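Histidinol-phosphatase (Listeria monocytogenes serotype 4b str. H7858, PDB 6NLR) probably catalyses the hydrolysis of L-histidinol phosphate to histidinol and phosphate in histidine biosynthesis, using a trinuclear metal centre of the PHP family. Local coordinates at residues H6-F11 with V38-L43; I90-D95 with P113-G118; G118-H123 with L173-R178; Q165-D170 with R217-D222; F223-L228 with F253-D258. All blocks are in the same frame, centred on the assembly; numbering follows the deposited sequence.

Contact 1: residues H6-F11 with V38-L43; sequences HTHTEF and VEHAPL. With CO (cobalt (II) ion), chain F; MN (manganese (II) ion), chain D.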
# COMPACT_ATOMS: atom_id res chain seq x y z
N HIS A 6 -7.55 -4.59 0.88
CA HIS A 6 -6.96 -3.23 1.02
C HIS A 6 -8.02 -2.12 0.89
O HIS A 6 -8.31 -1.66 -0.24
CB HIS A 6 -5.80 -3.10 0.02
CG HIS A 6 -4.90 -1.94 0.26
ND1 HIS A 6 -3.62 -1.90 -0.25
CD2 HIS A 6 -5.09 -0.76 0.89
CE1 HIS A 6 -3.06 -0.75 0.07
NE2 HIS A 6 -3.94 -0.03 0.78
N THR A 7 -8.56 -1.66 2.03
CA THR A 7 -9.54 -0.54 2.06
C THR A 7 -9.21 0.42 3.21
O THR A 7 -8.56 0.01 4.20
CB THR A 7 -10.98 -1.04 2.19
OG1 THR A 7 -11.20 -1.50 3.53
CG2 THR A 7 -11.28 -2.12 1.18
N HIS A 8 -9.72 1.64 3.06
CA HIS A 8 -9.54 2.78 3.99
C HIS A 8 -10.92 3.25 4.47
O HIS A 8 -11.94 2.69 4.01
CB HIS A 8 -8.68 3.85 3.30
CG HIS A 8 -7.30 3.36 3.02
ND1 HIS A 8 -6.31 3.37 4.00
CD2 HIS A 8 -6.74 2.78 1.94
CE1 HIS A 8 -5.20 2.86 3.49
NE2 HIS A 8 -5.45 2.46 2.24
N THR A 9 -10.94 4.26 5.34
CA THR A 9 -12.12 4.66 6.13
C THR A 9 -12.16 6.17 6.29
O THR A 9 -11.25 6.86 5.77
CB THR A 9 -12.06 4.01 7.52
OG1 THR A 9 -11.01 4.61 8.29
CG2 THR A 9 -11.82 2.52 7.46
N GLU A 10 -13.15 6.67 7.04
CA GLU A 10 -13.26 8.09 7.45
C GLU A 10 -12.08 8.47 8.35
O GLU A 10 -11.87 9.67 8.52
CB GLU A 10 -14.61 8.39 8.11
CG GLU A 10 -14.84 7.71 9.47
CD GLU A 10 -15.36 6.27 9.44
OE1 GLU A 10 -15.31 5.59 8.36
OE2 GLU A 10 -15.77 5.78 10.50
N PHE A 11 -11.30 7.52 8.88
CA PHE A 11 -10.11 7.83 9.73
C PHE A 11 -8.91 8.23 8.87
O PHE A 11 -7.87 8.61 9.41
CB PHE A 11 -9.82 6.66 10.68
CG PHE A 11 -10.77 6.62 11.85
CD1 PHE A 11 -11.97 5.94 11.77
CD2 PHE A 11 -10.47 7.28 13.04
CE1 PHE A 11 -12.85 5.91 12.85
CE2 PHE A 11 -11.35 7.27 14.10
CZ PHE A 11 -12.54 6.58 14.01
N VAL A 38 -7.65 -1.69 6.45
CA VAL A 38 -6.21 -1.53 6.75
C VAL A 38 -5.88 -0.04 6.64
O VAL A 38 -5.24 0.40 5.66
CB VAL A 38 -5.35 -2.46 5.86
CG1 VAL A 38 -5.45 -3.89 6.36
CG2 VAL A 38 -5.74 -2.39 4.39
N GLU A 39 -6.33 0.71 7.63
CA GLU A 39 -6.16 2.17 7.66
C GLU A 39 -4.67 2.49 7.82
O GLU A 39 -3.92 1.69 8.44
CB GLU A 39 -7.00 2.78 8.77
CG GLU A 39 -7.11 4.27 8.64
CD GLU A 39 -7.52 4.70 7.23
OE1 GLU A 39 -8.72 4.70 6.96
OE2 GLU A 39 -6.60 5.00 6.44
N HIS A 40 -4.23 3.64 7.30
CA HIS A 40 -2.84 4.11 7.49
C HIS A 40 -2.48 4.20 8.97
O HIS A 40 -3.21 4.90 9.72
CB HIS A 40 -2.66 5.47 6.85
CG HIS A 40 -2.86 5.42 5.39
ND1 HIS A 40 -1.92 4.85 4.56
CD2 HIS A 40 -3.87 5.86 4.62
CE1 HIS A 40 -2.34 4.95 3.31
NE2 HIS A 40 -3.54 5.56 3.32
N ALA A 41 -1.41 3.53 9.39
CA ALA A 41 -0.89 3.62 10.78
C ALA A 41 -0.34 5.03 10.99
O ALA A 41 0.24 5.58 10.07
CB ALA A 41 0.18 2.60 11.03
N PRO A 42 -0.50 5.62 12.19
CA PRO A 42 0.15 6.89 12.52
C PRO A 42 1.67 6.91 12.23
O PRO A 42 2.33 5.91 12.50
CB PRO A 42 -0.09 7.04 14.03
CG PRO A 42 -1.38 6.27 14.27
CD PRO A 42 -1.31 5.10 13.30
N LEU A 43 2.18 8.01 11.67
CA LEU A 43 3.64 8.15 11.38
C LEU A 43 4.40 8.43 12.67
O LEU A 43 3.82 8.99 13.58
CB LEU A 43 3.89 9.27 10.38
CG LEU A 43 3.22 9.10 9.02
CD1 LEU A 43 3.52 10.30 8.14
CD2 LEU A 43 3.69 7.83 8.35
CO CO F . -3.76 2.09 0.88
MN MN D . -4.55 6.44 1.65
O HOH W 1 -1.99 2.23 -0.42
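H6 meets V38 through backbone as much as ring: V38 CG2 lies 3.7 Å from H6 CA, while H6 NE2 is turned to the cobalt ion. The next residue supplies the parallel pairing of the two strands, V38 N donating to T7 O at 3.0 Å. H8 NE2 also binds cobalt, and H8 ND1 donates to E39 OE2 (2.9 Å); E39 OE2 lies near the imidazole plane, whereas ND1 meets it from above the plane of the carboxylate. A second donor, H40 N, reaches this oxygen from the same face, while the ND1 and NE2-cobalt bonds together fix the rotation of the H8 ring. H8 and H40 form an offset stack, planes at 17°, with H8 CE1 over one face of the H40 ring; H40 NE2 binds a manganese ion (2.1 Å). At T9, chi1 of 70° sets OG1 between the backbone N and the carbonyl carbon, from where it donates to the anti lone pair of E39 OE1 (2.6 Å) and accepts from F11 N in an ST turn. F11 CB touches E39 CG. The contact joins strands 3-7 and 34-40 of a beta-alpha-beta unit, strand 87-95 coming next and helix 68-81 packing on T9 and F11.

Contact 2: residues I90-D95 with P113-G118; sequences IGFEVD and PQTDDG. With MN (manganese (II) ion), chain E; CO (cobalt (II) ion), chain F.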
# COMPACT_ATOMS: atom_id res chain seq x y z
N ILE A 90 -9.50 -6.40 10.50
CA ILE A 90 -9.10 -5.05 10.95
C ILE A 90 -7.59 -5.05 11.12
O ILE A 90 -7.04 -5.91 11.78
CB ILE A 90 -9.82 -4.68 12.25
CG1 ILE A 90 -11.34 -4.83 12.11
CG2 ILE A 90 -9.41 -3.28 12.67
CD1 ILE A 90 -12.10 -4.69 13.40
N GLY A 91 -6.93 -4.06 10.54
CA GLY A 91 -5.49 -3.86 10.75
C GLY A 91 -5.06 -2.54 10.19
O GLY A 91 -5.87 -1.58 10.18
N PHE A 92 -3.81 -2.46 9.77
CA PHE A 92 -3.20 -1.22 9.25
C PHE A 92 -2.51 -1.48 7.93
O PHE A 92 -1.97 -2.59 7.70
CB PHE A 92 -2.18 -0.69 10.26
CG PHE A 92 -2.78 -0.34 11.59
CD1 PHE A 92 -3.52 0.82 11.74
CD2 PHE A 92 -2.63 -1.19 12.67
CE1 PHE A 92 -4.10 1.14 12.96
CE2 PHE A 92 -3.18 -0.85 13.90
CZ PHE A 92 -3.91 0.31 14.04
N GLU A 93 -2.50 -0.44 7.10
CA GLU A 93 -1.47 -0.22 6.08
C GLU A 93 -0.32 0.46 6.83
O GLU A 93 -0.44 1.66 7.18
CB GLU A 93 -1.95 0.61 4.90
CG GLU A 93 -0.93 0.61 3.78
CD GLU A 93 -1.31 1.40 2.55
OE1 GLU A 93 -2.41 2.00 2.57
OE2 GLU A 93 -0.52 1.41 1.58
N VAL A 94 0.72 -0.32 7.11
CA VAL A 94 1.89 0.10 7.91
C VAL A 94 2.92 0.67 6.94
O VAL A 94 3.33 -0.04 6.02
CB VAL A 94 2.42 -1.07 8.74
CG1 VAL A 94 3.59 -0.63 9.60
CG2 VAL A 94 1.32 -1.68 9.60
N ASP A 95 3.34 1.91 7.16
CA ASP A 95 4.48 2.50 6.43
C ASP A 95 5.74 1.75 6.84
O ASP A 95 5.99 1.62 8.07
CB ASP A 95 4.62 4.00 6.70
CG ASP A 95 3.73 4.80 5.78
OD1 ASP A 95 4.18 5.10 4.64
OD2 ASP A 95 2.59 5.05 6.19
N PRO A 113 -1.67 -7.12 18.44
CA PRO A 113 -2.65 -8.05 19.00
C PRO A 113 -4.11 -7.66 18.73
O PRO A 113 -4.94 -8.52 18.85
CB PRO A 113 -2.35 -8.02 20.52
CG PRO A 113 -0.88 -7.67 20.57
CD PRO A 113 -0.74 -6.63 19.47
N GLN A 114 -4.40 -6.40 18.38
CA GLN A 114 -5.80 -5.94 18.10
C GLN A 114 -6.15 -6.12 16.62
O GLN A 114 -7.24 -5.72 16.23
CB GLN A 114 -5.96 -4.49 18.53
CG GLN A 114 -6.03 -4.33 20.05
CD GLN A 114 -6.13 -2.87 20.40
OE1 GLN A 114 -7.21 -2.27 20.32
NE2 GLN A 114 -4.99 -2.28 20.76
N THR A 115 -5.26 -6.71 15.82
CA THR A 115 -5.39 -6.77 14.34
C THR A 115 -5.44 -8.22 13.88
O THR A 115 -4.98 -9.07 14.61
CB THR A 115 -4.23 -6.05 13.63
OG1 THR A 115 -3.03 -6.80 13.83
CG2 THR A 115 -4.04 -4.64 14.15
N ASP A 116 -5.90 -8.41 12.66
CA ASP A 116 -6.30 -9.67 12.00
C ASP A 116 -5.76 -9.71 10.57
O ASP A 116 -5.95 -10.71 9.89
CB ASP A 116 -7.82 -9.57 11.91
CG ASP A 116 -8.52 -10.89 11.79
OD1 ASP A 116 -7.80 -11.89 11.82
OD2 ASP A 116 -9.77 -10.88 11.67
N ASP A 117 -5.22 -8.61 10.06
CA ASP A 117 -4.64 -8.52 8.69
C ASP A 117 -3.75 -7.29 8.67
O ASP A 117 -3.68 -6.55 9.69
CB ASP A 117 -5.73 -8.49 7.61
CG ASP A 117 -5.28 -8.87 6.20
OD1 ASP A 117 -4.12 -9.32 6.04
OD2 ASP A 117 -6.12 -8.73 5.26
N GLY A 118 -3.05 -7.09 7.56
CA GLY A 118 -2.08 -5.99 7.47
C GLY A 118 -1.46 -5.95 6.10
O GLY A 118 -1.41 -6.99 5.42
MN MN E . -0.36 2.82 0.06
CO CO F . -3.76 2.09 0.88
O HOH W 2 -1.99 -4.60 10.89
O HOH W 3 -0.16 4.14 -1.85
O HOH W 1 -1.99 2.23 -0.42
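I90 O is the tight point of the contact: it accepts from D116 N at 2.9 Å and also takes a CA-H...O contact from T115 CA. Beside it, the methyl CG2 of T115 is wedged against G91 CA (3.8 Å) and F92 CE2 (3.9 Å), the threonine and phenylalanine side chains crossing at about a right angle. The backbone of G91 comes close as well, G91 CA making a nearly straight CA-H...O contact to D117 O (3.4 Å, 170° at the hydrogen). Further on the pairing slackens. F92 N and D117 O are bridged by water 2, which accepts from F92 N at 3.0 Å and donates to D117 O at 2.8 Å. Q114 and D116 lie at the solvent-exposed margin. E93, one residue past this water-bridged step, turns the other way, and its extended chain puts OE1 on cobalt (2.2 Å) and OE2 on manganese (2.1 Å), bridging the two metals. Strand 87-95 thus runs beside strand 117-127, connected to it through helix 101-111, while helix 68-81 packs on I90 and F92.

Contact 3: residues G118-H123 with L173-R178; sequences GVLSLH and LFKPRR. With MN (manganese (II) ion), chain E.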
# COMPACT_ATOMS: atom_id res chain seq x y z
N GLY A 118 -3.05 -7.09 7.56
CA GLY A 118 -2.08 -5.99 7.47
C GLY A 118 -1.46 -5.95 6.10
O GLY A 118 -1.41 -6.99 5.42
N VAL A 119 -1.03 -4.76 5.71
CA VAL A 119 -0.24 -4.50 4.49
C VAL A 119 0.97 -3.67 4.94
O VAL A 119 0.80 -2.73 5.75
CB VAL A 119 -1.11 -3.80 3.44
CG1 VAL A 119 -0.30 -3.40 2.23
CG2 VAL A 119 -2.28 -4.67 3.00
N LEU A 120 2.16 -4.03 4.46
CA LEU A 120 3.37 -3.21 4.68
C LEU A 120 3.68 -2.52 3.37
O LEU A 120 3.90 -3.23 2.37
CB LEU A 120 4.51 -4.11 5.14
CG LEU A 120 5.83 -3.39 5.44
CD1 LEU A 120 5.68 -2.50 6.65
CD2 LEU A 120 6.95 -4.41 5.63
N SER A 121 3.67 -1.19 3.39
CA SER A 121 3.76 -0.33 2.19
C SER A 121 4.92 0.66 2.33
O SER A 121 5.08 1.27 3.40
CB SER A 121 2.47 0.41 1.98
OG SER A 121 1.46 -0.50 1.58
N LEU A 122 5.64 0.86 1.24
CA LEU A 122 6.65 1.94 1.11
C LEU A 122 6.01 3.15 0.40
O LEU A 122 5.63 3.03 -0.80
CB LEU A 122 7.86 1.39 0.36
CG LEU A 122 9.02 2.36 0.23
CD1 LEU A 122 9.70 2.58 1.59
CD2 LEU A 122 10.00 1.87 -0.81
N HIS A 123 5.97 4.31 1.07
CA HIS A 123 5.37 5.57 0.55
C HIS A 123 6.39 6.72 0.55
O HIS A 123 6.10 7.74 -0.10
CB HIS A 123 4.14 6.00 1.36
CG HIS A 123 3.00 5.05 1.35
ND1 HIS A 123 2.48 4.51 2.51
CD2 HIS A 123 2.27 4.52 0.34
CE1 HIS A 123 1.48 3.70 2.22
NE2 HIS A 123 1.35 3.67 0.91
N LEU A 173 6.74 -10.09 15.50
CA LEU A 173 5.75 -11.15 15.21
C LEU A 173 4.59 -10.58 14.40
O LEU A 173 4.01 -11.34 13.61
CB LEU A 173 5.27 -11.71 16.55
CG LEU A 173 4.17 -12.77 16.48
CD1 LEU A 173 4.56 -13.93 15.56
CD2 LEU A 173 3.87 -13.25 17.88
N PHE A 174 4.22 -9.31 14.61
CA PHE A 174 3.00 -8.70 14.04
C PHE A 174 3.30 -7.95 12.73
O PHE A 174 2.40 -7.29 12.23
CB PHE A 174 2.31 -7.83 15.09
CG PHE A 174 1.91 -8.62 16.31
CD1 PHE A 174 0.79 -9.44 16.30
CD2 PHE A 174 2.67 -8.56 17.48
CE1 PHE A 174 0.43 -10.17 17.43
CE2 PHE A 174 2.30 -9.29 18.61
CZ PHE A 174 1.19 -10.09 18.57
N LYS A 175 4.52 -8.06 12.18
CA LYS A 175 4.83 -7.53 10.83
C LYS A 175 3.81 -8.08 9.85
O LYS A 175 3.54 -9.28 9.80
CB LYS A 175 6.24 -7.92 10.39
CG LYS A 175 6.66 -7.32 9.06
CD LYS A 175 7.95 -7.89 8.59
CE LYS A 175 8.35 -7.35 7.23
NZ LYS A 175 9.61 -7.97 6.76
N PRO A 176 3.17 -7.23 9.03
CA PRO A 176 2.35 -7.71 7.93
C PRO A 176 3.15 -8.64 7.02
O PRO A 176 4.35 -8.47 6.89
CB PRO A 176 2.00 -6.43 7.16
CG PRO A 176 2.05 -5.36 8.22
CD PRO A 176 3.20 -5.76 9.14
N ARG A 177 2.46 -9.59 6.39
CA ARG A 177 3.07 -10.54 5.44
C ARG A 177 2.62 -10.24 4.01
O ARG A 177 2.98 -11.03 3.11
CB ARG A 177 2.73 -11.95 5.90
CG ARG A 177 3.37 -12.23 7.25
CD ARG A 177 3.32 -13.66 7.60
NE ARG A 177 3.88 -13.90 8.93
CZ ARG A 177 3.61 -14.98 9.65
NH1 ARG A 177 2.79 -15.89 9.14
NH2 ARG A 177 4.15 -15.14 10.84
N ARG A 178 1.85 -9.17 3.81
CA ARG A 178 1.38 -8.76 2.48
C ARG A 178 2.03 -7.42 2.14
O ARG A 178 1.86 -6.43 2.87
CB ARG A 178 -0.14 -8.69 2.41
CG ARG A 178 -0.64 -8.46 0.98
CD ARG A 178 -2.07 -8.98 0.71
NE ARG A 178 -3.09 -8.20 1.39
CZ ARG A 178 -3.62 -8.48 2.58
NH1 ARG A 178 -3.22 -9.54 3.28
NH2 ARG A 178 -4.56 -7.68 3.07
MN MN E . -0.36 2.82 0.06
O HOH W 4 -0.61 -9.38 6.33
O HOH W 3 -0.16 4.14 -1.85
O HOH W 1 -1.99 2.23 -0.42
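L120 and R178 make the hydrogen bond that joins the two segments directly, L120 N donating to R178 O at 2.9 Å with an N-H...O angle of 164°. The same carbonyl takes a CA-H...O contact from V119 CA (3.3 Å), so two successive residues of the strand converge on one oxygen. Water 4 adds an indirect link, donating to G118 O and accepting from R177 N. The PHP domain is a distorted TIM-barrel-like fold with its metals at the C-terminal ends of the strands; here the end of loop 173-177 and the start of strand 178-179 meet strand 117-127, and further along that strand H123 NE2 binds manganese at 2.1 Å. Apolar packing centres on P176, whose CB sits 4.0 Å from L120 CB. L120 CD2 meets CE of the extended K175 chain at 3.6 Å, while K175 NZ continues to A169 O, S166 O and Y219 OH. The guanidinium of R178 lies with one face over G118 O, which is 3.6 Å above its plane and offset toward the rim, and V119 CG2 approaches NH2 of R178 at 3.8 Å. The charge of that group is met by D117 and E220 in salt bridges and by G5 O.

Contact 4: residues Q165-D170 with R217-D222; sequences QSIEAD and RDYELD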
# COMPACT_ATOMS: atom_id res chain seq x y z
N GLN A 165 14.25 -3.82 1.32
CA GLN A 165 14.48 -3.56 2.76
C GLN A 165 13.22 -3.86 3.57
O GLN A 165 13.35 -4.47 4.66
CB GLN A 165 14.93 -2.11 2.97
CG GLN A 165 16.38 -1.86 2.59
CD GLN A 165 16.72 -0.41 2.82
OE1 GLN A 165 16.01 0.49 2.39
NE2 GLN A 165 17.77 -0.18 3.56
N SER A 166 12.04 -3.45 3.10
CA SER A 166 10.75 -3.73 3.80
C SER A 166 10.55 -5.25 3.96
O SER A 166 10.11 -5.70 5.03
CB SER A 166 9.58 -3.05 3.13
OG SER A 166 9.12 -3.78 1.98
N ILE A 167 10.90 -6.03 2.94
CA ILE A 167 10.74 -7.51 2.98
C ILE A 167 11.72 -8.12 3.98
O ILE A 167 11.31 -9.02 4.74
CB ILE A 167 10.88 -8.11 1.58
CG1 ILE A 167 9.74 -7.61 0.67
CG2 ILE A 167 10.94 -9.62 1.63
CD1 ILE A 167 10.06 -7.72 -0.81
N GLU A 168 12.96 -7.63 3.99
CA GLU A 168 14.05 -8.16 4.85
C GLU A 168 13.81 -7.76 6.31
O GLU A 168 14.31 -8.44 7.16
CB GLU A 168 15.41 -7.61 4.42
CG GLU A 168 15.88 -8.11 3.06
CD GLU A 168 17.03 -7.33 2.43
OE1 GLU A 168 17.26 -6.12 2.78
OE2 GLU A 168 17.72 -7.92 1.56
N ALA A 169 13.09 -6.67 6.57
CA ALA A 169 13.03 -6.03 7.91
C ALA A 169 12.48 -7.01 8.98
O ALA A 169 11.50 -7.72 8.72
CB ALA A 169 12.19 -4.79 7.85
N ASP A 170 13.11 -7.02 10.14
CA ASP A 170 12.61 -7.65 11.39
C ASP A 170 11.72 -6.62 12.09
O ASP A 170 12.26 -5.75 12.78
CB ASP A 170 13.78 -8.12 12.26
CG ASP A 170 13.44 -8.33 13.73
OD1 ASP A 170 12.24 -8.57 14.03
OD2 ASP A 170 14.37 -8.22 14.59
N ARG A 217 10.32 -15.90 2.21
CA ARG A 217 9.72 -15.41 3.48
C ARG A 217 8.28 -15.91 3.64
O ARG A 217 7.70 -15.72 4.72
CB ARG A 217 9.75 -13.89 3.47
CG ARG A 217 11.11 -13.26 3.76
CD ARG A 217 11.09 -13.22 5.25
NE ARG A 217 11.61 -11.99 5.73
CZ ARG A 217 11.70 -11.65 6.99
NH1 ARG A 217 11.27 -12.48 7.93
NH2 ARG A 217 12.21 -10.48 7.30
N ASP A 218 7.71 -16.53 2.59
CA ASP A 218 6.31 -17.02 2.57
C ASP A 218 5.36 -15.82 2.72
O ASP A 218 4.34 -15.94 3.41
CB ASP A 218 6.07 -18.04 3.67
CG ASP A 218 4.89 -18.96 3.39
OD1 ASP A 218 4.72 -19.36 2.23
OD2 ASP A 218 4.17 -19.31 4.35
N TYR A 219 5.71 -14.71 2.08
CA TYR A 219 4.89 -13.47 2.07
C TYR A 219 3.92 -13.54 0.90
O TYR A 219 3.99 -14.48 0.07
CB TYR A 219 5.79 -12.23 2.01
CG TYR A 219 6.52 -11.86 3.27
CD1 TYR A 219 6.34 -12.52 4.48
CD2 TYR A 219 7.39 -10.77 3.26
CE1 TYR A 219 7.02 -12.12 5.63
CE2 TYR A 219 8.08 -10.37 4.39
CZ TYR A 219 7.91 -11.06 5.58
OH TYR A 219 8.57 -10.64 6.69
N GLU A 220 3.03 -12.57 0.81
CA GLU A 220 2.11 -12.48 -0.34
C GLU A 220 2.11 -11.04 -0.83
O GLU A 220 2.74 -10.18 -0.16
CB GLU A 220 0.72 -13.02 0.04
CG GLU A 220 0.10 -12.29 1.20
CD GLU A 220 -1.26 -12.81 1.66
OE1 GLU A 220 -1.66 -13.92 1.21
OE2 GLU A 220 -1.90 -12.11 2.51
N LEU A 221 1.45 -10.78 -1.96
CA LEU A 221 1.44 -9.46 -2.61
C LEU A 221 0.02 -8.92 -2.71
O LEU A 221 -0.91 -9.69 -3.01
CB LEU A 221 2.09 -9.57 -3.99
CG LEU A 221 3.57 -9.94 -3.96
CD1 LEU A 221 4.11 -10.17 -5.36
CD2 LEU A 221 4.35 -8.87 -3.22
N ASP A 222 -0.10 -7.62 -2.41
CA ASP A 222 -1.24 -6.72 -2.70
C ASP A 222 -1.34 -6.60 -4.22
O ASP A 222 -0.41 -6.03 -4.82
CB ASP A 222 -0.97 -5.40 -1.98
CG ASP A 222 -1.98 -4.26 -2.09
OD1 ASP A 222 -3.19 -4.54 -2.00
OD2 ASP A 222 -1.52 -3.08 -2.20
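R217 and I167 are brought together by two bends in the arginine chain: chi2 of -86° turns CD out of the extended position anti to CA, and chi3 of -138° carries NE off the extended course. The guanidinium then reaches the end of the helix, with E168 O at its edge, and NE and NH2 of R217 both donate weakly to I167 O, each at 3.1 Å and 128°. NH2 of R217 also lies 2.9 Å from E168 O. Such a cluster of carbonyls is what the last turn of a helix presents, helix 152-168 ending here as A169 leaves helical geometry, and the positive guanidinium probably suits its negative end. Helix 201-217 ends here too: D218, at positive phi, is the first residue to leave helical geometry, in a Schellman motif that leads into strand 220-224. The Y219 ring lies against the arginine chain: R217 CB is 3.6 Å above the ring plane, over its centre, and Y219 OH sits over the centre of the guanidinium. Across the contact, Y219 CE2 touches I167 CG2 (4.0 Å) and I167 O (3.5 Å), while the hydroxyl hydrogen-bonds K175 NZ.

Contact 5: residues F223-L228 with F253-D258; sequences FNTAGL and FVYGSD. With CO (cobalt (II) ion), chain F.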
# COMPACT_ATOMS: atom_id res chain seq x y z
N PHE A 223 -2.38 -7.16 -4.84
CA PHE A 223 -2.66 -6.92 -6.28
C PHE A 223 -3.57 -5.70 -6.31
O PHE A 223 -4.80 -5.82 -6.14
CB PHE A 223 -3.28 -8.14 -6.97
CG PHE A 223 -3.55 -7.91 -8.44
CD1 PHE A 223 -4.65 -7.18 -8.87
CD2 PHE A 223 -2.69 -8.43 -9.40
CE1 PHE A 223 -4.90 -6.98 -10.22
CE2 PHE A 223 -2.94 -8.21 -10.75
CZ PHE A 223 -4.04 -7.49 -11.16
N ASN A 224 -2.96 -4.53 -6.48
CA ASN A 224 -3.60 -3.23 -6.19
C ASN A 224 -4.08 -2.58 -7.50
O ASN A 224 -3.26 -2.29 -8.39
CB ASN A 224 -2.64 -2.42 -5.34
CG ASN A 224 -3.22 -1.13 -4.81
OD1 ASN A 224 -3.88 -0.40 -5.54
ND2 ASN A 224 -2.97 -0.87 -3.53
N THR A 225 -5.39 -2.35 -7.61
CA THR A 225 -6.05 -1.83 -8.83
C THR A 225 -6.16 -0.30 -8.82
O THR A 225 -6.58 0.25 -9.86
CB THR A 225 -7.41 -2.50 -9.05
OG1 THR A 225 -8.22 -2.22 -7.89
CG2 THR A 225 -7.23 -3.98 -9.30
N ALA A 226 -5.73 0.37 -7.76
CA ALA A 226 -5.86 1.84 -7.64
C ALA A 226 -5.20 2.54 -8.84
O ALA A 226 -5.72 3.56 -9.28
CB ALA A 226 -5.26 2.33 -6.34
N GLY A 227 -4.07 2.02 -9.31
CA GLY A 227 -3.28 2.62 -10.40
C GLY A 227 -4.08 2.77 -11.68
O GLY A 227 -3.81 3.75 -12.44
N LEU A 228 -5.05 1.87 -11.92
CA LEU A 228 -5.92 1.91 -13.13
C LEU A 228 -6.74 3.22 -13.13
O LEU A 228 -7.13 3.68 -14.22
CB LEU A 228 -6.86 0.69 -13.14
CG LEU A 228 -6.19 -0.68 -13.28
CD1 LEU A 228 -7.24 -1.78 -13.15
CD2 LEU A 228 -5.42 -0.79 -14.60
N PHE A 253 -1.46 -13.70 -4.43
CA PHE A 253 -1.97 -12.32 -4.59
C PHE A 253 -3.31 -12.21 -3.86
O PHE A 253 -4.07 -13.15 -3.90
CB PHE A 253 -2.14 -11.97 -6.07
CG PHE A 253 -0.86 -11.60 -6.77
CD1 PHE A 253 -0.32 -10.33 -6.62
CD2 PHE A 253 -0.19 -12.52 -7.55
CE1 PHE A 253 0.86 -10.00 -7.26
CE2 PHE A 253 0.97 -12.18 -8.21
CZ PHE A 253 1.49 -10.92 -8.07
N VAL A 254 -3.54 -11.09 -3.20
CA VAL A 254 -4.87 -10.68 -2.69
C VAL A 254 -5.26 -9.38 -3.40
O VAL A 254 -4.50 -8.41 -3.30
CB VAL A 254 -4.84 -10.50 -1.16
CG1 VAL A 254 -6.23 -10.15 -0.62
CG2 VAL A 254 -4.25 -11.72 -0.46
N TYR A 255 -6.39 -9.40 -4.10
CA TYR A 255 -7.02 -8.19 -4.69
C TYR A 255 -7.10 -7.10 -3.64
O TYR A 255 -7.56 -7.39 -2.53
CB TYR A 255 -8.42 -8.49 -5.21
CG TYR A 255 -9.24 -7.25 -5.52
CD1 TYR A 255 -9.02 -6.51 -6.67
CD2 TYR A 255 -10.23 -6.81 -4.66
CE1 TYR A 255 -9.78 -5.39 -6.97
CE2 TYR A 255 -11.02 -5.70 -4.94
CZ TYR A 255 -10.80 -5.00 -6.12
OH TYR A 255 -11.54 -3.89 -6.41
N GLY A 256 -6.67 -5.89 -3.98
CA GLY A 256 -6.77 -4.68 -3.14
C GLY A 256 -7.27 -3.52 -3.98
O GLY A 256 -6.54 -3.13 -4.91
N SER A 257 -8.48 -3.00 -3.67
CA SER A 257 -9.10 -1.83 -4.32
C SER A 257 -8.37 -0.54 -3.90
O SER A 257 -8.45 0.45 -4.62
CB SER A 257 -10.57 -1.73 -3.96
OG SER A 257 -10.75 -1.52 -2.55
N ASP A 258 -7.73 -0.55 -2.74
CA ASP A 258 -7.21 0.68 -2.09
C ASP A 258 -8.34 1.72 -1.97
O ASP A 258 -8.08 2.91 -2.20
CB ASP A 258 -6.00 1.21 -2.84
CG ASP A 258 -4.90 1.69 -1.91
OD1 ASP A 258 -5.23 2.07 -0.78
OD2 ASP A 258 -3.73 1.62 -2.31
CO CO F . -3.76 2.09 0.88
O HOH W 1 -1.99 2.23 -0.42
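The cobalt site of the trinuclear centre takes D258 from this contact: D258 OD1 binds the metal at 2.2 Å, and OD2 accepts from the cobalt-bound water 1. N224 positions that carboxylate. Its CG is anti to the backbone N (chi1 -172°), and ND2 donates to D258 OD2 at 2.9 Å, nearly straight (N-H...O 172°); D258 OD2 lies in the amide plane of N224, while ND2 approaches it from above the carboxylate plane. OD1 of N224 accepts from A226 N in an Asx turn. Behind the site the backbones run parallel, with F223 N bonded to V254 O, G256 N to F223 O, and T225 N to G256 O. The ring of F223 turns its edge to the face of F253, planes at 87°, and T225 CG2 meets Y255 CE1 at 3.7 Å. A226 CB packs on D258 CB (3.7 Å). Strands 220-224 and 253-256 are neighbours joined through helix 240-248, which covers F223 and F253 together with helix 269-276; strand 3-7 borders the other side of 253-256.

Overall arrangement
Contacts 1, 2, 3 and 5 converge on the trinuclear metal centre, while contact 4 lies beyond contact 3. Cobalt collects H6 and H8 of contact 1, E93 of contact 2 and D258 of contact 5; H123 of contact 3 shares a manganese with E93, and H40 of contact 1 binds the other manganese. Contacts 1 and 2 are about 9 Å apart between centres and joined where E93 N meets E39 O (2.9 Å). Contacts 2 and 3 share G118, and S121 OG lies 2.7 Å from E93 OE2. K175 NZ, 2.7 Å from A169 O, ties contact 3 to contact 4. Strand 220-224 carries contacts 4 and 5, and D222 OD2 bonds weakly to H6 ND1.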